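Local coordinates for acyl-CoA dehydrogenase (Mycobacterium thermoresistibile, PDB 3NF4), which probably oxidises acyl-CoA thioesters by alpha,beta-dehydrogenation, using a bound flavin-adenine dinucleotide as the electron acceptor, at residues 27-38 / 83-94; 43-53 / 210-218. All blocks are in the same frame, centred on the assembly; numbering follows the deposited sequence.

Contact 1. Residues 27-38 / 83-94; sequences TREIADKVLDPI and VLEEIAARWASV
A bend at chi2 (63°), followed by an extended chi3 and chi4, turns the guanidinium of Arg90 back toward Glu86, one turn earlier in the chain, and lays it between Asp32 and Glu86. Arg28 enters from helix 18-35, its chain kinked at chi3 so that NH1 reaches the same carboxylate of Glu86. Arg90 NE donates to Asp32 OD1 at 2.9 Å with a nearly straight N-H; the oxygen lies in the guanidinium plane but is approached from above the carboxylate plane, the two planes being 44° apart. A weak bond joins Arg90 NH1 to Asp32 OD2. On the far side, Arg90 NH2 is shared between Glu86 OE1 (3.1 Å) and the backbone O of Glu86, which should restrict rotation of the guanidinium. Arg28 NH1 adds only a weak bond to Glu86 OE1 at 3.4 Å, and its close approach to Arg90 NH1 is probably offset by the two carboxylates. The other oxygen, Glu86 OE2, makes a salt bridge with Arg13, which precedes helix 18-35.

Both in the helical N-terminal domain of the acyl-CoA dehydrogenase fold, the 27-35 part of helix 18-35 and the 83-88 part of helix 77-88 run nearly parallel, crossing at -21° with a closest axis approach of 9.5 Å. Between them, Thr27 CG2 rests against Val83, Glu86 CB and Ile87 CG1, while Ala31 CB lies over one face of the Arg90 guanidinium. Further along, Leu35 splits its branches: CD1 packs on Ile87 CG2, and CD2 reaches Trp91 CE3 at 3.9 Å. Ile38 CD1 meets the indole at its edge, near CZ3.

Contact 2. Residues 43-53 / 210-218; sequences EKDETYPEGVF and MGLHAVPTT
Helix 39-45 ends where Glu46 takes up positive phi (66°), and the chain leaving it passes the loop before strand 217-228, with Glu46 CA 5.2 Å from His213 CA and Tyr48 CA equally close to Ala214 CA. In that loop Leu212 also has positive phi, and the next two backbone N-H groups both point to the carboxylate of Glu43. His213 N donates to the syn lone pair of Glu43 OE1 at 2.7 Å, whereas Ala214 N reaches Glu43 OE2 at 3.2 Å from above the carboxylate plane. The bend of Glu43 at chi2 (-65°) carries the carboxylate to this position, and Trp91 NE1 is a probable third donor, to OE2, so up to three N-H groups hold this buried acid.

The contact joins the helical N-terminal domain to the beta middle domain of the acyl-CoA dehydrogenase fold, just ahead of Thr217, which belongs to the FAD pocket. Glu46 spreads over one face of the His213 imidazole, its carboxylate stacked 10° from the ring plane and its CG making a CH-pi contact 4.1 Å from the ring centroid; Glu46 OE2 is also salt-bridged to Arg353 of the second subunit. Tyr48 CD1 packs against Pro216 CD at 4.0 Å, while its hydroxyl is hydrogen-bonded to His169. Val215 CG2 meets the Phe53 ring at its edge, 4.2 Å from CZ.

The centres of contacts 1 and 2 lie about 14 Å apart, and their segments alternate along the chain: 27-38, 43-53, 83-94, then 210-218. Helix 18-35 leads into helix 39-45, and helix 52-57 is followed by helix 77-88; three of the four segments belong to the N-terminal helical domain, and 210-218 is in the middle domain. The contacts also touch: besides the probable hydrogen bond between Trp91 and Glu43, Leu35 packs on Val52. Contact 1 is internal to the N-terminal domain, whereas contact 2 also meets a second subunit. Trp91 and Ser93 of contact 1 thus lie against the segments of contact 2, which reach to Thr217 of the FAD pocket.

Contact 1. Residues 27-38 / 83-94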
# COMPACT_ATOMS: atom_id res chain seq x y z
N THR A 27 -6.55 -21.27 -29.63
CA THR A 27 -6.09 -19.88 -29.40
C THR A 27 -4.59 -19.78 -29.14
O THR A 27 -3.94 -18.90 -29.68
CB THR A 27 -6.85 -19.19 -28.23
OG1 THR A 27 -8.27 -19.30 -28.45
CG2 THR A 27 -6.46 -17.72 -28.12
N ARG A 28 -4.04 -20.70 -28.34
CA ARG A 28 -2.61 -20.70 -28.03
C ARG A 28 -1.77 -20.94 -29.29
O ARG A 28 -0.69 -20.32 -29.46
CB ARG A 28 -2.29 -21.73 -26.94
CG ARG A 28 -2.99 -21.45 -25.60
CD ARG A 28 -2.62 -22.42 -24.46
NE ARG A 28 -1.19 -22.76 -24.40
CZ ARG A 28 -0.21 -22.01 -23.86
NH1 ARG A 28 -0.44 -20.81 -23.31
NH2 ARG A 28 1.04 -22.48 -23.88
N GLU A 29 -2.29 -21.79 -30.17
CA GLU A 29 -1.63 -22.13 -31.43
C GLU A 29 -1.56 -20.95 -32.41
O GLU A 29 -0.48 -20.59 -32.88
CB GLU A 29 -2.26 -23.41 -32.06
CG GLU A 29 -1.54 -23.98 -33.27
CD GLU A 29 -0.00 -24.03 -33.11
OE1 GLU A 29 0.46 -24.39 -32.00
OE2 GLU A 29 0.73 -23.70 -34.09
N ILE A 30 -2.70 -20.35 -32.72
CA ILE A 30 -2.77 -19.14 -33.57
C ILE A 30 -1.92 -17.97 -33.01
O ILE A 30 -1.17 -17.32 -33.75
CB ILE A 30 -4.24 -18.66 -33.78
CG1 ILE A 30 -5.20 -19.83 -34.05
CG2 ILE A 30 -4.34 -17.60 -34.86
CD1 ILE A 30 -5.05 -20.52 -35.43
N ALA A 31 -2.03 -17.71 -31.70
CA ALA A 31 -1.30 -16.60 -31.06
C ALA A 31 0.22 -16.78 -31.11
O ALA A 31 0.98 -15.80 -31.36
CB ALA A 31 -1.76 -16.39 -29.63
N ASP A 32 0.68 -18.02 -30.87
CA ASP A 32 2.11 -18.33 -30.94
C ASP A 32 2.68 -18.33 -32.38
O ASP A 32 3.87 -18.08 -32.58
CB ASP A 32 2.43 -19.64 -30.20
CG ASP A 32 2.50 -19.47 -28.66
OD1 ASP A 32 2.63 -18.31 -28.16
OD2 ASP A 32 2.43 -20.50 -27.95
N LYS A 33 1.82 -18.60 -33.37
CA LYS A 33 2.24 -18.67 -34.77
C LYS A 33 2.14 -17.34 -35.50
O LYS A 33 3.00 -17.00 -36.31
CB LYS A 33 1.42 -19.73 -35.54
CG LYS A 33 1.70 -19.74 -37.04
CD LYS A 33 1.03 -20.90 -37.76
CE LYS A 33 1.43 -20.87 -39.23
NZ LYS A 33 0.78 -21.95 -40.03
N VAL A 34 1.09 -16.59 -35.22
CA VAL A 34 0.81 -15.36 -35.94
C VAL A 34 1.22 -14.10 -35.20
O VAL A 34 1.81 -13.22 -35.82
CB VAL A 34 -0.66 -15.32 -36.42
CG1 VAL A 34 -1.10 -13.93 -36.84
CG2 VAL A 34 -0.84 -16.30 -37.58
N LEU A 35 0.92 -14.00 -33.90
CA LEU A 35 1.21 -12.78 -33.11
C LEU A 35 2.62 -12.69 -32.54
O LEU A 35 3.29 -11.69 -32.73
CB LEU A 35 0.18 -12.58 -32.00
CG LEU A 35 -1.29 -12.70 -32.39
CD1 LEU A 35 -2.19 -12.69 -31.14
CD2 LEU A 35 -1.69 -11.63 -33.41
N ASP A 36 3.06 -13.74 -31.84
CA ASP A 36 4.35 -13.75 -31.12
C ASP A 36 5.64 -13.44 -31.93
O ASP A 36 6.53 -12.78 -31.40
CB ASP A 36 4.52 -15.07 -30.36
CG ASP A 36 5.79 -15.11 -29.50
OD1 ASP A 36 6.65 -15.97 -29.74
OD2 ASP A 36 5.94 -14.26 -28.58
N PRO A 37 5.75 -13.92 -33.19
CA PRO A 37 7.02 -13.74 -33.90
C PRO A 37 7.26 -12.35 -34.49
O PRO A 37 8.40 -12.04 -34.85
CB PRO A 37 6.95 -14.76 -35.06
CG PRO A 37 5.74 -15.62 -34.80
CD PRO A 37 4.82 -14.77 -33.96
N ILE A 38 6.20 -11.54 -34.61
CA ILE A 38 6.25 -10.19 -35.20
C ILE A 38 5.98 -9.02 -34.21
O ILE A 38 6.15 -7.85 -34.58
CB ILE A 38 5.24 -10.05 -36.39
CG1 ILE A 38 3.81 -10.41 -35.95
CG2 ILE A 38 5.69 -10.90 -37.61
CD1 ILE A 38 2.73 -10.15 -37.01
N VAL A 83 -10.18 -16.65 -23.49
CA VAL A 83 -9.55 -16.60 -24.82
C VAL A 83 -8.88 -15.23 -25.04
O VAL A 83 -7.74 -15.14 -25.54
CB VAL A 83 -10.56 -16.83 -25.96
CG1 VAL A 83 -9.93 -16.46 -27.32
CG2 VAL A 83 -11.09 -18.26 -25.96
N LEU A 84 -9.60 -14.18 -24.66
CA LEU A 84 -9.09 -12.82 -24.66
C LEU A 84 -7.82 -12.71 -23.79
O LEU A 84 -6.85 -12.06 -24.17
CB LEU A 84 -10.18 -11.86 -24.17
CG LEU A 84 -10.07 -10.38 -24.56
CD1 LEU A 84 -9.91 -10.21 -26.11
CD2 LEU A 84 -11.25 -9.58 -24.04
N GLU A 85 -7.81 -13.38 -22.64
CA GLU A 85 -6.63 -13.38 -21.78
C GLU A 85 -5.38 -14.01 -22.45
O GLU A 85 -4.26 -13.50 -22.30
CB GLU A 85 -6.95 -14.08 -20.44
CG GLU A 85 -5.96 -13.77 -19.34
CD GLU A 85 -5.83 -14.83 -18.26
OE1 GLU A 85 -6.81 -15.21 -17.56
OE2 GLU A 85 -4.69 -15.25 -18.04
N GLU A 86 -5.58 -15.12 -23.17
CA GLU A 86 -4.50 -15.84 -23.85
C GLU A 86 -3.91 -14.99 -24.97
O GLU A 86 -2.69 -14.87 -25.08
CB GLU A 86 -4.98 -17.20 -24.40
CG GLU A 86 -5.30 -18.29 -23.34
CD GLU A 86 -4.07 -18.84 -22.60
OE1 GLU A 86 -2.92 -18.54 -23.02
OE2 GLU A 86 -4.24 -19.56 -21.59
N ILE A 87 -4.77 -14.37 -25.78
CA ILE A 87 -4.31 -13.36 -26.75
C ILE A 87 -3.45 -12.23 -26.12
O ILE A 87 -2.32 -12.01 -26.58
CB ILE A 87 -5.48 -12.77 -27.57
CG1 ILE A 87 -6.17 -13.87 -28.36
CG2 ILE A 87 -4.99 -11.64 -28.51
CD1 ILE A 87 -7.58 -13.50 -28.84
N ALA A 88 -3.96 -11.56 -25.08
CA ALA A 88 -3.30 -10.41 -24.47
C ALA A 88 -1.91 -10.74 -23.89
O ALA A 88 -1.09 -9.83 -23.73
CB ALA A 88 -4.19 -9.81 -23.36
N ALA A 89 -1.69 -12.01 -23.56
CA ALA A 89 -0.37 -12.47 -23.14
C ALA A 89 0.68 -12.49 -24.27
O ALA A 89 1.88 -12.52 -23.97
CB ALA A 89 -0.47 -13.86 -22.46
N ARG A 90 0.24 -12.45 -25.53
CA ARG A 90 1.17 -12.30 -26.66
C ARG A 90 1.24 -10.85 -27.17
O ARG A 90 2.33 -10.31 -27.42
CB ARG A 90 0.81 -13.24 -27.85
CG ARG A 90 1.19 -14.74 -27.73
CD ARG A 90 0.48 -15.39 -26.58
NE ARG A 90 0.62 -16.84 -26.63
CZ ARG A 90 -0.02 -17.69 -25.83
NH1 ARG A 90 0.19 -18.99 -25.97
NH2 ARG A 90 -0.86 -17.24 -24.89
N TRP A 91 0.08 -10.20 -27.33
CA TRP A 91 0.05 -8.84 -27.93
C TRP A 91 -1.07 -8.00 -27.36
O TRP A 91 -2.20 -8.08 -27.87
CB TRP A 91 -0.13 -8.93 -29.46
CG TRP A 91 0.34 -7.71 -30.24
CD1 TRP A 91 0.49 -6.42 -29.77
CD2 TRP A 91 0.71 -7.67 -31.63
NE1 TRP A 91 0.95 -5.60 -30.78
CE2 TRP A 91 1.08 -6.34 -31.93
CE3 TRP A 91 0.76 -8.64 -32.65
CZ2 TRP A 91 1.51 -5.95 -33.21
CZ3 TRP A 91 1.18 -8.26 -33.92
CH2 TRP A 91 1.55 -6.92 -34.19
N ALA A 92 -0.75 -7.16 -26.37
CA ALA A 92 -1.80 -6.39 -25.64
C ALA A 92 -2.60 -5.46 -26.55
O ALA A 92 -3.83 -5.40 -26.45
CB ALA A 92 -1.20 -5.58 -24.45
N SER A 93 -1.91 -4.73 -27.42
CA SER A 93 -2.58 -3.82 -28.34
C SER A 93 -3.62 -4.50 -29.25
O SER A 93 -4.68 -3.95 -29.48
CB SER A 93 -1.56 -3.04 -29.17
OG SER A 93 -2.23 -2.20 -30.08
N VAL A 94 -3.33 -5.71 -29.72
CA VAL A 94 -4.26 -6.47 -30.54
C VAL A 94 -5.50 -6.93 -29.76
O VAL A 94 -6.64 -6.91 -30.28
CB VAL A 94 -3.52 -7.68 -31.19
CG1 VAL A 94 -4.52 -8.73 -31.74
CG2 VAL A 94 -2.58 -7.18 -32.31

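Contact 2. Residues 43-53 / 210-218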
# COMPACT_ATOMS: atom_id res chain seq x y z
N GLU A 43 5.78 -3.15 -32.59
CA GLU A 43 5.63 -2.20 -31.50
C GLU A 43 6.79 -1.22 -31.48
O GLU A 43 6.61 -0.04 -31.19
CB GLU A 43 5.47 -2.91 -30.13
CG GLU A 43 4.06 -3.44 -29.84
CD GLU A 43 2.99 -2.36 -29.72
OE1 GLU A 43 3.30 -1.23 -29.25
OE2 GLU A 43 1.83 -2.63 -30.10
N LYS A 44 7.98 -1.71 -31.81
CA LYS A 44 9.17 -0.87 -31.89
C LYS A 44 9.10 0.15 -33.05
O LYS A 44 9.49 1.29 -32.87
CB LYS A 44 10.45 -1.72 -32.00
CG LYS A 44 11.73 -0.88 -32.18
CD LYS A 44 12.88 -1.72 -32.76
CE LYS A 44 14.19 -0.90 -32.88
NZ LYS A 44 14.21 0.10 -34.01
N ASP A 45 8.62 -0.30 -34.23
CA ASP A 45 8.51 0.54 -35.44
C ASP A 45 7.26 1.41 -35.47
O ASP A 45 7.22 2.37 -36.23
CB ASP A 45 8.52 -0.30 -36.71
CG ASP A 45 9.91 -0.83 -37.07
OD1 ASP A 45 10.92 -0.25 -36.63
OD2 ASP A 45 9.98 -1.84 -37.83
N GLU A 46 6.25 1.05 -34.66
CA GLU A 46 4.93 1.73 -34.60
C GLU A 46 4.12 1.57 -35.90
O GLU A 46 3.52 2.52 -36.40
CB GLU A 46 5.04 3.19 -34.10
CG GLU A 46 5.90 3.32 -32.82
CD GLU A 46 5.80 4.67 -32.06
OE1 GLU A 46 4.83 5.44 -32.27
OE2 GLU A 46 6.70 4.96 -31.24
N THR A 47 4.10 0.35 -36.42
CA THR A 47 3.41 0.07 -37.68
C THR A 47 2.23 -0.88 -37.50
O THR A 47 2.20 -1.66 -36.56
CB THR A 47 4.38 -0.51 -38.74
OG1 THR A 47 5.08 -1.64 -38.19
CG2 THR A 47 5.39 0.58 -39.25
N TYR A 48 1.28 -0.80 -38.43
CA TYR A 48 0.09 -1.62 -38.44
C TYR A 48 0.40 -3.06 -38.90
O TYR A 48 1.17 -3.24 -39.85
CB TYR A 48 -0.97 -0.97 -39.35
CG TYR A 48 -2.35 -1.55 -39.15
CD1 TYR A 48 -3.08 -1.22 -38.01
CD2 TYR A 48 -2.91 -2.43 -40.07
CE1 TYR A 48 -4.33 -1.77 -37.79
CE2 TYR A 48 -4.17 -2.99 -39.86
CZ TYR A 48 -4.86 -2.65 -38.71
OH TYR A 48 -6.10 -3.16 -38.45
N PRO A 49 -0.20 -4.08 -38.22
CA PRO A 49 -0.08 -5.49 -38.62
C PRO A 49 -1.10 -5.95 -39.69
O PRO A 49 -2.21 -6.43 -39.37
CB PRO A 49 -0.28 -6.24 -37.30
CG PRO A 49 -1.22 -5.40 -36.53
CD PRO A 49 -0.97 -3.95 -36.97
N GLU A 50 -0.71 -5.80 -40.95
CA GLU A 50 -1.54 -6.24 -42.07
C GLU A 50 -1.72 -7.76 -42.03
O GLU A 50 -0.77 -8.50 -41.76
CB GLU A 50 -0.88 -5.83 -43.38
CG GLU A 50 -1.82 -5.10 -44.34
CD GLU A 50 -2.30 -3.76 -43.78
OE1 GLU A 50 -1.47 -2.82 -43.62
OE2 GLU A 50 -3.52 -3.65 -43.50
N GLY A 51 -2.95 -8.20 -42.25
CA GLY A 51 -3.25 -9.63 -42.39
C GLY A 51 -3.65 -10.35 -41.12
O GLY A 51 -4.28 -11.41 -41.16
N VAL A 52 -3.26 -9.76 -39.98
CA VAL A 52 -3.46 -10.35 -38.66
C VAL A 52 -4.94 -10.51 -38.25
O VAL A 52 -5.35 -11.57 -37.83
CB VAL A 52 -2.61 -9.59 -37.60
CG1 VAL A 52 -3.06 -9.92 -36.19
CG2 VAL A 52 -1.14 -9.90 -37.78
N PHE A 53 -5.73 -9.44 -38.35
CA PHE A 53 -7.16 -9.52 -37.98
C PHE A 53 -7.98 -10.40 -38.93
O PHE A 53 -9.01 -10.95 -38.53
CB PHE A 53 -7.78 -8.12 -37.87
CG PHE A 53 -7.30 -7.33 -36.66
CD1 PHE A 53 -7.84 -7.55 -35.40
CD2 PHE A 53 -6.30 -6.36 -36.79
CE1 PHE A 53 -7.40 -6.84 -34.31
CE2 PHE A 53 -5.85 -5.65 -35.70
CZ PHE A 53 -6.40 -5.88 -34.45
N MET A 210 2.96 6.71 -24.96
CA MET A 210 4.02 6.04 -24.20
C MET A 210 4.19 4.56 -24.60
O MET A 210 5.30 4.03 -24.49
CB MET A 210 3.72 6.15 -22.69
CG MET A 210 4.75 5.53 -21.76
SD MET A 210 4.40 5.70 -19.97
CE MET A 210 2.63 5.75 -19.96
N GLY A 211 3.12 3.91 -25.06
CA GLY A 211 3.14 2.48 -25.47
C GLY A 211 1.85 2.07 -26.19
O GLY A 211 0.97 2.92 -26.44
N LEU A 212 1.73 0.78 -26.53
CA LEU A 212 0.53 0.24 -27.21
C LEU A 212 0.39 0.83 -28.61
O LEU A 212 -0.66 1.37 -28.98
CB LEU A 212 -0.71 0.53 -26.36
CG LEU A 212 -1.88 -0.44 -26.20
CD1 LEU A 212 -1.55 -1.62 -25.23
CD2 LEU A 212 -3.16 0.35 -25.71
N HIS A 213 1.46 0.75 -29.39
CA HIS A 213 1.62 1.58 -30.60
C HIS A 213 0.95 1.04 -31.87
O HIS A 213 0.57 1.85 -32.73
CB HIS A 213 3.10 1.77 -30.94
CG HIS A 213 3.92 2.38 -29.83
ND1 HIS A 213 3.74 3.68 -29.40
CD2 HIS A 213 4.96 1.89 -29.12
CE1 HIS A 213 4.62 3.95 -28.45
NE2 HIS A 213 5.37 2.88 -28.26
N ALA A 214 0.82 -0.29 -32.00
CA ALA A 214 0.52 -0.92 -33.28
C ALA A 214 -0.83 -0.55 -33.94
O ALA A 214 -0.87 -0.22 -35.11
CB ALA A 214 0.64 -2.42 -33.16
N VAL A 215 -1.92 -0.69 -33.19
CA VAL A 215 -3.25 -0.30 -33.64
C VAL A 215 -3.36 1.20 -33.31
O VAL A 215 -3.17 1.58 -32.15
CB VAL A 215 -4.33 -1.08 -32.85
CG1 VAL A 215 -5.72 -0.64 -33.25
CG2 VAL A 215 -4.19 -2.59 -33.04
N PRO A 216 -3.69 2.06 -34.31
CA PRO A 216 -3.65 3.50 -34.05
C PRO A 216 -4.86 4.03 -33.26
O PRO A 216 -5.95 3.47 -33.33
CB PRO A 216 -3.62 4.11 -35.47
CG PRO A 216 -4.36 3.09 -36.33
CD PRO A 216 -4.31 1.74 -35.61
N THR A 217 -4.65 5.12 -32.53
CA THR A 217 -5.68 5.86 -31.83
C THR A 217 -5.77 7.26 -32.45
O THR A 217 -4.79 8.01 -32.47
CB THR A 217 -5.31 5.95 -30.29
OG1 THR A 217 -5.13 4.62 -29.75
CG2 THR A 217 -6.40 6.67 -29.50
N THR A 218 -6.93 7.65 -32.98
CA THR A 218 -7.04 8.93 -33.72
C THR A 218 -8.29 9.74 -33.39
O THR A 218 -9.27 9.20 -32.86
CB THR A 218 -7.01 8.74 -35.29
OG1 THR A 218 -8.31 8.35 -35.77
CG2 THR A 218 -5.93 7.72 -35.76